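Local structure of poly-beta-1,6-N-acetyl-D-glucosamine N-deacetylase (Aggregatibacter actinomycetemcomitans, 4U10) at residues A[132-137]-A[199-204]. The protein probably removes acetyl groups from the N-acetylglucosamine units of poly-beta-1,6-N-acetyl-D-glucosamine; this chain is the zinc-binding polysaccharide deacetylase domain of the longer protein. Numbering follows the deposited sequence.
Sequences EMEQSG and IGKKPR
Glu134 reaches from helix 127-135 to Lys201 and Ile199, linking the last turn or so of its helix to the end of helix 177-199 and the loop that follows it, at the surface of the polysaccharide deacetylase (NodB) domain. Met133 (modelled as selenomethionine), just before it, suits the buried side of the helix, where its long apolar chain lies on Met80 and Tyr85 of helix 79-91. One residue on, Glu134 looks to another side of the helix. Its CB points toward the second segment, and with CG anti to the backbone N (chi1 -170°) that carbon rests against Ile199 CG2 at 4.0 Å; the branched isoleucine also packs on Val130 and Arg131. A bend at chi2 (-79°) turns the carboxylate toward the lysine and splits its work. OE1 accepts a hydrogen bond from a water at 2.5 Å, and this water also donates to Ile199 O, 2.9 Å away, thus joining the carboxylate to the end of helix 177-199. OE2 is the oxygen that meets the lysine. Past Glu134, Ser136 OG bonds back to Met133 O at 2.7 Å, and Gly137 leaves the helix with a positive phi that favours glycine; Gly200 does the same after Ile199. Lys201, whose long flexible chain carries its ammonium across from the exposed loop, completes the salt bridge: NZ meets the syn side of Glu134 OE2 at 2.6 Å, 32° out of the carboxylate plane.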
ATOM      1  N   GLU A 132      -8.659 -14.552   5.441  1.00 17.48           N
ATOM      2  CA  GLU A 132      -8.636 -14.638   6.906  1.00 18.35           C
ATOM      3  C   GLU A 132      -8.417 -13.258   7.569  1.00 17.86           C
ATOM      4  O   GLU A 132      -9.105 -12.883   8.541  1.00 17.04           O
ATOM      5  CB  GLU A 132      -7.560 -15.636   7.359  1.00 18.35           C
ATOM      6  CG  GLU A 132      -7.562 -15.902   8.844  1.00 18.16           C
ATOM      7  CD  GLU A 132      -6.375 -16.729   9.321  1.00 21.76           C
ATOM      8  OE1 GLU A 132      -5.831 -17.576   8.563  1.00 19.58           O
ATOM      9  OE2 GLU A 132      -5.966 -16.555  10.500  1.00 24.45           O
HETATM   10  N   MSE A 133      -7.475 -12.505   7.042  1.00 15.36           N
HETATM   11  CA  MSE A 133      -7.162 -11.174   7.577  1.00 14.52           C
HETATM   12  C   MSE A 133      -8.301 -10.237   7.414  1.00 15.70           C
HETATM   13  O   MSE A 133      -8.582  -9.472   8.303  1.00 14.92           O
HETATM   14  CB  MSE A 133      -5.902 -10.554   6.899  1.00 14.71           C
HETATM   15  CG  MSE A 133      -4.692 -11.245   7.487  1.00 14.64           C
HETATM   16 SE   MSE A 133      -2.942 -10.612   6.916  1.00 17.18          SE
HETATM   17  CE  MSE A 133      -3.027 -11.061   5.017  1.00 14.01           C
ATOM     18  N   GLU A 134      -8.951 -10.246   6.263  1.00 18.92           N
ATOM     19  CA  GLU A 134     -10.108  -9.348   5.998  1.00 19.06           C
ATOM     20  C   GLU A 134     -11.311  -9.720   6.866  1.00 18.79           C
ATOM     21  O   GLU A 134     -11.966  -8.843   7.411  1.00 17.41           O
ATOM     22  CB  GLU A 134     -10.470  -9.366   4.508  1.00 20.43           C
ATOM     23  CG  GLU A 134     -11.475  -8.292   4.106  1.00 21.31           C
ATOM     24  CD  GLU A 134     -12.929  -8.646   4.472  1.00 25.70           C
ATOM     25  OE1 GLU A 134     -13.289  -9.863   4.538  1.00 26.41           O
ATOM     26  OE2 GLU A 134     -13.687  -7.683   4.728  1.00 26.70           O
ATOM     27  N   GLN A 135     -11.532 -11.025   7.058  1.00 18.05           N
ATOM     28  CA  GLN A 135     -12.645 -11.534   7.840  1.00 19.81           C
ATOM     29  C   GLN A 135     -12.499 -11.162   9.312  1.00 21.86           C
ATOM     30  O   GLN A 135     -13.509 -10.971   9.985  1.00 20.80           O
ATOM     31  CB  GLN A 135     -12.718 -13.075   7.715  1.00 23.11           C
ATOM     32  CG  GLN A 135     -13.194 -13.519   6.324  1.00 22.92           C
ATOM     33  CD  GLN A 135     -12.856 -14.977   5.990  1.00 23.86           C
ATOM     34  OE1 GLN A 135     -12.552 -15.743   6.847  1.00 26.99           O
ATOM     35  NE2 GLN A 135     -12.947 -15.342   4.726  1.00 26.16           N
ATOM     36  N   SER A 136     -11.257 -10.989   9.798  1.00 19.61           N
ATOM     37  CA  SER A 136     -11.020 -10.544  11.187  1.00 20.11           C
ATOM     38  C   SER A 136     -11.652  -9.204  11.424  1.00 20.02           C
ATOM     39  O   SER A 136     -11.817  -8.752  12.556  1.00 21.13           O
ATOM     40  CB  SER A 136      -9.530 -10.433  11.409  1.00 21.55           C
ATOM     41  OG  SER A 136      -9.055  -9.172  10.949  1.00 19.89           O
ATOM     42  N   GLY A 137     -12.008  -8.521  10.355  1.00 19.29           N
ATOM     43  CA  GLY A 137     -12.393  -7.145  10.455  1.00 19.11           C
ATOM     44  C   GLY A 137     -11.265  -6.155  10.739  1.00 19.49           C
ATOM     45  O   GLY A 137     -11.517  -4.995  10.791  1.00 21.67           O
ATOM     46  N   ILE A 199     -12.190 -11.804  -2.342  1.00 19.45           N
ATOM     47  CA  ILE A 199     -12.369 -11.119  -1.061  1.00 22.62           C
ATOM     48  C   ILE A 199     -13.847 -10.780  -0.816  1.00 23.15           C
ATOM     49  O   ILE A 199     -14.261 -10.718   0.351  1.00 22.45           O
ATOM     50  CB  ILE A 199     -11.474  -9.819  -1.012  1.00 22.91           C
ATOM     51  CG1 ILE A 199      -9.981 -10.184  -0.984  1.00 24.05           C
ATOM     52  CG2 ILE A 199     -11.706  -8.895   0.168  1.00 27.11           C
ATOM     53  CD1 ILE A 199      -9.679 -11.278  -0.012  1.00 23.51           C
ATOM     54  N   GLY A 200     -14.598 -10.526  -1.884  1.00 25.28           N
ATOM     55  CA  GLY A 200     -16.022 -10.187  -1.804  1.00 26.01           C
ATOM     56  C   GLY A 200     -16.323  -8.685  -1.738  1.00 34.08           C
ATOM     57  O   GLY A 200     -17.487  -8.280  -1.663  1.00 34.05           O
ATOM     58  N   LYS A 201     -15.274  -7.872  -1.698  1.00 31.95           N
ATOM     59  CA  LYS A 201     -15.346  -6.407  -1.604  1.00 31.76           C
ATOM     60  C   LYS A 201     -14.421  -5.846  -2.720  1.00 31.08           C
ATOM     61  O   LYS A 201     -13.243  -6.229  -2.762  1.00 27.80           O
ATOM     62  CB  LYS A 201     -14.777  -5.926  -0.267  1.00 33.18           C
ATOM     63  CG  LYS A 201     -15.762  -5.807   0.872  1.00 36.00           C
ATOM     64  CD  LYS A 201     -15.705  -6.994   1.787  1.00 37.67           C
ATOM     65  CE  LYS A 201     -16.183  -6.634   3.184  1.00 41.16           C
ATOM     66  NZ  LYS A 201     -16.208  -7.867   4.006  1.00 44.37           N
ATOM     67  N   LYS A 202     -14.943  -5.027  -3.632  1.00 28.81           N
ATOM     68  CA  LYS A 202     -14.078  -4.251  -4.573  1.00 30.37           C
ATOM     69  C   LYS A 202     -13.189  -3.352  -3.757  1.00 24.84           C
ATOM     70  O   LYS A 202     -13.667  -2.685  -2.827  1.00 24.40           O
ATOM     71  CB  LYS A 202     -14.887  -3.309  -5.480  1.00 32.09           C
ATOM     72  CG  LYS A 202     -15.546  -3.902  -6.699  1.00 39.98           C
ATOM     73  CD  LYS A 202     -16.399  -2.808  -7.374  1.00 41.16           C
ATOM     74  CE  LYS A 202     -16.534  -3.044  -8.867  1.00 46.35           C
ATOM     75  NZ  LYS A 202     -15.201  -3.149  -9.559  1.00 52.69           N
ATOM     76  N   PRO A 203     -11.879  -3.298  -4.074  1.00 20.28           N
ATOM     77  CA  PRO A 203     -11.138  -2.336  -3.317  1.00 17.78           C
ATOM     78  C   PRO A 203     -11.642  -0.901  -3.521  1.00 17.13           C
ATOM     79  O   PRO A 203     -12.060  -0.537  -4.623  1.00 14.59           O
ATOM     80  CB  PRO A 203      -9.696  -2.457  -3.920  1.00 19.77           C
ATOM     81  CG  PRO A 203      -9.919  -2.968  -5.323  1.00 18.75           C
ATOM     82  CD  PRO A 203     -11.125  -3.851  -5.202  1.00 20.08           C
ATOM     83  N   ARG A 204     -11.471  -0.043  -2.520  1.00 15.93           N
ATOM     84  CA  ARG A 204     -11.899   1.339  -2.645  1.00 16.16           C
ATOM     85  C   ARG A 204     -10.769   2.322  -2.347  1.00 15.61           C
ATOM     86  O   ARG A 204     -10.975   3.528  -2.156  1.00 18.89           O
ATOM     87  CB  ARG A 204     -13.108   1.581  -1.741  1.00 18.14           C
ATOM     88  CG  ARG A 204     -12.919   1.084  -0.359  1.00 18.11           C
ATOM     89  CD  ARG A 204     -14.194   1.226   0.512  1.00 19.34           C
ATOM     90  NE  ARG A 204     -13.868   0.725   1.847  1.00 16.97           N
ATOM     91  CZ  ARG A 204     -14.710   0.636   2.858  1.00 18.27           C
ATOM     92  NH1 ARG A 204     -15.972   1.006   2.685  1.00 17.01           N
ATOM     93  NH2 ARG A 204     -14.268   0.185   4.037  1.00 16.48           N
TER
HETATM   94  O   HOH W   1     -12.888 -11.566   2.761  1.00 25.29           O